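Local coordinates for protein A-adding tRNA nucleotidyltransferase (Aquifex aeolicus, PDB 4WBY) that adds the terminal adenosine to tRNAs ending in CC, using ATP and magnesium, to complete the 3' CCA end, at residues L314-K319 with L342-L348; E74-A78 with E88-A92. One frame throughout, in Å; residues are numbered along the deposited sequence.

The two contacts lie on opposite sides of the centre of an elongated, single-chain molecule, the C-terminal part of a longer protein, with their centres about 53 Å apart and their nearest atoms about 37 Å apart. Contact 2 joins the strands of a hairpin in the nucleotidyltransferase head domain, beside the active site: the side chain of Glu88 comes within about 4 Å of that of Asp47, an inferred magnesium ligand, and Ala90 within about 6 Å of ATP-binding Arg118. Contact 1 lies in the all-helical C-terminal part, away from the ATP and magnesium sites, where Lys315 binds a sulfate ion, probably from the crystallisation liquor. Along the chain, contact 2 closes before contact 1 opens.

Contact 1. Residues L314-K319 with L342-L348; sequences LKEELK and LMLEEEL. With SO4 (sulfate ion), chain B.
Residues 314-319 are regular alpha helix. They face 342-348, the link between helices 336-342 and 349-359, which starts with a type I turn from Leu342 to Glu345 (Glu345 N to Leu342 O 3.0 Å) and ends with Leu348 N bonded to Glu345 O (2.8 Å); Lys315 CA lies 7.5 Å from Leu342 CA, Lys319 CA 6.7 Å from Leu348 CA. Leu314 (chi1 t, chi2 p) brings CD2 to 4.0 Å from Leu342 CD1. The side chain of Lys315 (chi1 m, chi3 m) runs over the leucines, CG 3.9 Å from both Leu342 CD2 and Leu348 CD1; its NZ donates to O2 of a sulfate at 3.0 Å and stays 4.1 Å from Glu345 OE2, beyond a salt bridge. This is helix-to-loop packing in the C-terminal helical region, where Leu318 and Leu342 also meet Leu331 and Ile352. Leu318 (t, p) sets CB 4.0 Å from Leu348 CD2. Lys319, extended until chi4 turns p, packs CG 3.7 Å from Leu348 CD2 and salt-bridges NZ to Glu347 OE2 at 2.9 Å.

Contact 2. Residues E74-A78 with E88-A92; sequences EFGTA and EFATA
In the head domain's mixed sheet, strands 77-82 and 85-91 form a beta hairpin, and this contact is its open end, away from the turn. The second strand also pairs in parallel with strand 45-51, which carries the inferred magnesium ligands Asp45 and Asp47. Residues 74-76 are loop; Thr77 and Ala78 then run antiparallel to 88-91, the end-to-end directions of the short segments 161° apart. Gly76 takes phi/psi of 64/32 and, with Thr77, faces Phe72 as a G1 beta bulge. An ideal CB on Gly76 would lie only 3.1 Å from Thr91 OG1.

The register sets Thr77 against Ala90 as a non-hydrogen-bonded pair (CA-CA 4.3 Å) and Ala78 against Phe89 as a hydrogen-bonded pair (CA-CA 5.3 Å). Ala78 N donates to Phe89 O and Phe89 N to Ala78 O, each at 2.9 Å. Thr91, chi1 m, gives both N and OG1 to Gly76 O, each at 3.0 Å. One water donates to Phe75 O (2.6 Å) and Thr91 O (2.9 Å). Thr77 CG2 meets Ala90 CB at 3.8 Å on one face of the sheet; Ala78 and Phe89 point to the other, where helix 54-65 packs and Phe89 stacks on Phe48. CA-H...O contacts run from Thr77 CA to Phe89 O (3.1 Å) and Glu88 CA to Ala78 O (3.5 Å). The Glu88 side chain hydrogen-bonds to His79 within the hairpin and places a second carboxylate beside Asp47, while the backbone of Glu88 and Ala90 bonds to strand 45-51. Pairing by backbone groups depends little on side-chain identity, apart from Gly76 and Thr91.

Contact 1. Residues L314-K319 with L342-L348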
loop_
_atom_site.group_PDB
_atom_site.type_symbol
_atom_site.label_atom_id
_atom_site.label_comp_id
_atom_site.label_asym_id
_atom_site.label_seq_id
_atom_site.Cartn_x
_atom_site.Cartn_y
_atom_site.Cartn_z
ATOM N N LEU A 314 20.051 16.503 -18.206
ATOM C CA LEU A 314 18.755 17.010 -18.641
ATOM C C LEU A 314 18.376 18.272 -17.877
ATOM O O LEU A 314 17.854 19.214 -18.459
ATOM C CB LEU A 314 17.668 15.950 -18.474
ATOM C CG LEU A 314 16.256 16.438 -18.812
ATOM C CD1 LEU A 314 16.134 16.798 -20.288
ATOM C CD2 LEU A 314 15.226 15.390 -18.416
ATOM N N LYS A 315 18.636 18.285 -16.572
ATOM C CA LYS A 315 18.352 19.460 -15.754
ATOM C C LYS A 315 19.098 20.674 -16.286
ATOM O O LYS A 315 18.540 21.761 -16.384
ATOM C CB LYS A 315 18.729 19.217 -14.290
ATOM C CG LYS A 315 17.790 18.293 -13.537
ATOM C CD LYS A 315 18.197 18.190 -12.076
ATOM C CE LYS A 315 19.522 17.462 -11.908
ATOM N NZ LYS A 315 19.857 17.236 -10.467
ATOM N N GLU A 316 20.364 20.484 -16.641
ATOM C CA GLU A 316 21.154 21.569 -17.198
ATOM C C GLU A 316 20.618 22.019 -18.561
ATOM O O GLU A 316 20.533 23.216 -18.823
ATOM C CB GLU A 316 22.619 21.149 -17.305
ATOM C CG GLU A 316 23.549 22.259 -17.764
ATOM C CD GLU A 316 23.590 23.436 -16.803
ATOM O OE1 GLU A 316 23.340 23.240 -15.593
ATOM O OE2 GLU A 316 23.874 24.563 -17.263
ATOM N N GLU A 317 20.242 21.071 -19.419
ATOM C CA GLU A 317 19.721 21.413 -20.741
ATOM C C GLU A 317 18.407 22.162 -20.625
ATOM O O GLU A 317 18.151 23.098 -21.376
ATOM C CB GLU A 317 19.526 20.165 -21.601
ATOM C CG GLU A 317 20.799 19.602 -22.196
ATOM C CD GLU A 317 20.531 18.773 -23.438
ATOM O OE1 GLU A 317 20.678 17.536 -23.371
ATOM O OE2 GLU A 317 20.173 19.361 -24.483
ATOM N N LEU A 318 17.578 21.749 -19.672
ATOM C CA LEU A 318 16.280 22.379 -19.477
ATOM C C LEU A 318 16.463 23.797 -18.944
ATOM O O LEU A 318 15.737 24.714 -19.334
ATOM C CB LEU A 318 15.418 21.550 -18.525
ATOM C CG LEU A 318 13.903 21.625 -18.702
ATOM C CD1 LEU A 318 13.496 21.164 -20.093
ATOM C CD2 LEU A 318 13.222 20.781 -17.641
ATOM N N LYS A 319 17.443 23.971 -18.059
ATOM C CA LYS A 319 17.795 25.299 -17.560
ATOM C C LYS A 319 18.165 26.238 -18.704
ATOM O O LYS A 319 17.692 27.375 -18.767
ATOM C CB LYS A 319 18.959 25.217 -16.567
ATOM C CG LYS A 319 18.595 24.689 -15.191
ATOM C CD LYS A 319 19.840 24.540 -14.321
ATOM C CE LYS A 319 19.493 24.091 -12.911
ATOM N NZ LYS A 319 18.752 22.800 -12.904
ATOM N N LEU A 342 11.387 16.372 -11.938
ATOM C CA LEU A 342 11.941 17.640 -12.397
ATOM C C LEU A 342 11.305 18.818 -11.667
ATOM O O LEU A 342 11.945 19.850 -11.473
ATOM C CB LEU A 342 11.765 17.790 -13.916
ATOM C CG LEU A 342 12.755 16.977 -14.761
ATOM C CD1 LEU A 342 12.257 16.837 -16.186
ATOM C CD2 LEU A 342 14.149 17.600 -14.755
ATOM N N MET A 343 10.054 18.655 -11.243
ATOM C CA MET A 343 9.365 19.721 -10.523
ATOM C C MET A 343 9.887 19.927 -9.104
ATOM O O MET A 343 9.491 20.879 -8.438
ATOM C CB MET A 343 7.868 19.447 -10.487
ATOM C CG MET A 343 7.219 19.642 -11.841
ATOM S SD MET A 343 5.440 19.403 -11.812
ATOM C CE MET A 343 4.930 20.696 -10.686
ATOM N N LEU A 344 10.772 19.046 -8.649
ATOM C CA LEU A 344 11.459 19.242 -7.372
ATOM C C LEU A 344 12.572 20.275 -7.493
ATOM O O LEU A 344 13.107 20.737 -6.486
ATOM C CB LEU A 344 12.035 17.923 -6.860
ATOM C CG LEU A 344 11.000 16.821 -6.651
ATOM C CD1 LEU A 344 11.663 15.508 -6.260
ATOM C CD2 LEU A 344 9.992 17.249 -5.590
ATOM N N GLU A 345 12.935 20.612 -8.727
ATOM C CA GLU A 345 13.909 21.665 -8.977
ATOM C C GLU A 345 13.164 22.976 -9.169
ATOM O O GLU A 345 12.474 23.158 -10.170
ATOM C CB GLU A 345 14.756 21.350 -10.210
ATOM C CG GLU A 345 15.272 19.922 -10.262
ATOM C CD GLU A 345 16.293 19.638 -9.188
ATOM O OE1 GLU A 345 17.024 20.575 -8.805
ATOM O OE2 GLU A 345 16.364 18.479 -8.727
ATOM N N GLU A 346 13.303 23.888 -8.214
ATOM C CA GLU A 346 12.497 25.105 -8.206
ATOM C C GLU A 346 12.643 25.914 -9.496
ATOM O O GLU A 346 11.678 26.509 -9.976
ATOM C CB GLU A 346 12.861 25.972 -6.997
ATOM C CG GLU A 346 11.999 27.221 -6.837
ATOM C CD GLU A 346 10.530 26.908 -6.582
ATOM O OE1 GLU A 346 10.207 25.756 -6.214
ATOM O OE2 GLU A 346 9.694 27.823 -6.750
ATOM N N GLU A 347 13.843 25.913 -10.064
ATOM C CA GLU A 347 14.120 26.677 -11.276
ATOM C C GLU A 347 13.504 26.039 -12.522
ATOM O O GLU A 347 13.388 26.683 -13.566
ATOM C CB GLU A 347 15.633 26.839 -11.464
ATOM C CG GLU A 347 16.387 25.537 -11.735
ATOM C CD GLU A 347 16.565 24.662 -10.496
ATOM O OE1 GLU A 347 16.124 25.065 -9.397
ATOM O OE2 GLU A 347 17.150 23.566 -10.625
ATOM N N LEU A 348 13.103 24.777 -12.408
ATOM C CA LEU A 348 12.550 24.050 -13.544
ATOM C C LEU A 348 11.043 23.862 -13.427
ATOM O O LEU A 348 10.379 23.522 -14.409
ATOM C CB LEU A 348 13.225 22.681 -13.683
ATOM C CG LEU A 348 14.739 22.676 -13.901
ATOM C CD1 LEU A 348 15.254 21.251 -14.079
ATOM C CD2 LEU A 348 15.123 23.556 -15.094
HETATM S S SO4 B . 24.096 17.219 -11.310
HETATM O O1 SO4 B . 24.709 17.212 -9.984
HETATM O O2 SO4 B . 22.703 17.638 -11.200
HETATM O O3 SO4 B . 24.804 18.137 -12.202
HETATM O O4 SO4 B . 24.152 15.887 -11.898
#

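Contact 2. Residues E74-A78 with E88-A92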
loop_
_atom_site.group_PDB
_atom_site.type_symbol
_atom_site.label_atom_id
_atom_site.label_comp_id
_atom_site.label_asym_id
_atom_site.label_seq_id
_atom_site.Cartn_x
_atom_site.Cartn_y
_atom_site.Cartn_z
ATOM N N GLU A 74 -4.241 -27.403 2.062
ATOM C CA GLU A 74 -3.073 -27.328 2.931
ATOM C C GLU A 74 -3.139 -26.138 3.886
ATOM O O GLU A 74 -2.471 -26.124 4.918
ATOM C CB GLU A 74 -1.795 -27.274 2.092
ATOM C CG GLU A 74 -1.412 -28.629 1.514
ATOM C CD GLU A 74 -0.663 -28.524 0.201
ATOM O OE1 GLU A 74 -0.721 -27.448 -0.433
ATOM O OE2 GLU A 74 -0.021 -29.521 -0.197
ATOM N N PHE A 75 -3.959 -25.148 3.550
ATOM C CA PHE A 75 -4.138 -23.984 4.413
ATOM C C PHE A 75 -5.503 -23.980 5.100
ATOM O O PHE A 75 -5.764 -23.139 5.959
ATOM C CB PHE A 75 -3.974 -22.686 3.617
ATOM C CG PHE A 75 -2.615 -22.510 3.004
ATOM C CD1 PHE A 75 -1.533 -22.131 3.782
ATOM C CD2 PHE A 75 -2.422 -22.705 1.646
ATOM C CE1 PHE A 75 -0.282 -21.961 3.219
ATOM C CE2 PHE A 75 -1.171 -22.537 1.078
ATOM C CZ PHE A 75 -0.102 -22.165 1.865
ATOM N N GLY A 76 -6.376 -24.908 4.718
ATOM C CA GLY A 76 -7.732 -24.937 5.245
ATOM C C GLY A 76 -8.548 -23.713 4.856
ATOM O O GLY A 76 -9.420 -23.268 5.608
ATOM N N THR A 77 -8.261 -23.169 3.675
ATOM C CA THR A 77 -8.906 -21.949 3.214
ATOM C C THR A 77 -9.563 -22.126 1.860
ATOM O O THR A 77 -9.186 -23.002 1.086
ATOM C CB THR A 77 -7.907 -20.783 3.094
ATOM O OG1 THR A 77 -6.932 -21.096 2.087
ATOM C CG2 THR A 77 -7.213 -20.532 4.422
ATOM N N ALA A 78 -10.539 -21.275 1.573
ATOM C CA ALA A 78 -11.161 -21.234 0.251
ATOM C C ALA A 78 -11.577 -19.812 -0.094
ATOM O O ALA A 78 -11.912 -19.025 0.785
ATOM C CB ALA A 78 -12.365 -22.171 0.188
ATOM N N GLU A 88 -13.316 -14.779 1.594
ATOM C CA GLU A 88 -12.345 -15.770 2.025
ATOM C C GLU A 88 -12.893 -16.493 3.243
ATOM O O GLU A 88 -13.437 -15.858 4.147
ATOM C CB GLU A 88 -11.004 -15.126 2.366
ATOM C CG GLU A 88 -10.045 -16.100 3.024
ATOM C CD GLU A 88 -8.807 -15.426 3.565
ATOM O OE1 GLU A 88 -8.010 -14.926 2.746
ATOM O OE2 GLU A 88 -8.632 -15.395 4.806
ATOM N N PHE A 89 -12.747 -17.815 3.259
ATOM C CA PHE A 89 -13.125 -18.642 4.395
ATOM C C PHE A 89 -11.903 -19.398 4.883
ATOM O O PHE A 89 -11.262 -20.101 4.108
ATOM C CB PHE A 89 -14.239 -19.621 4.012
ATOM C CG PHE A 89 -15.537 -18.951 3.724
ATOM C CD1 PHE A 89 -15.801 -18.431 2.467
ATOM C CD2 PHE A 89 -16.487 -18.805 4.720
ATOM C CE1 PHE A 89 -16.995 -17.793 2.213
ATOM C CE2 PHE A 89 -17.679 -18.161 4.470
ATOM C CZ PHE A 89 -17.935 -17.663 3.217
ATOM N N ALA A 90 -11.580 -19.249 6.160
ATOM C CA ALA A 90 -10.407 -19.892 6.731
ATOM C C ALA A 90 -10.789 -20.690 7.959
ATOM O O ALA A 90 -11.628 -20.275 8.743
ATOM C CB ALA A 90 -9.330 -18.860 7.084
ATOM N N THR A 91 -10.183 -21.855 8.099
ATOM C CA THR A 91 -10.354 -22.671 9.288
ATOM C C THR A 91 -9.607 -22.016 10.449
ATOM O O THR A 91 -8.461 -21.594 10.290
ATOM C CB THR A 91 -9.838 -24.104 9.033
ATOM O OG1 THR A 91 -10.564 -24.687 7.940
ATOM C CG2 THR A 91 -9.990 -24.980 10.267
ATOM N N ALA A 92 -10.251 -21.917 11.610
ATOM C CA ALA A 92 -9.586 -21.387 12.811
ATOM C C ALA A 92 -8.316 -22.170 13.103
ATOM O O ALA A 92 -8.344 -23.395 13.113
ATOM C CB ALA A 92 -10.524 -21.447 14.016
HETATM O O HOH W 1 -6.859 -21.691 7.853
#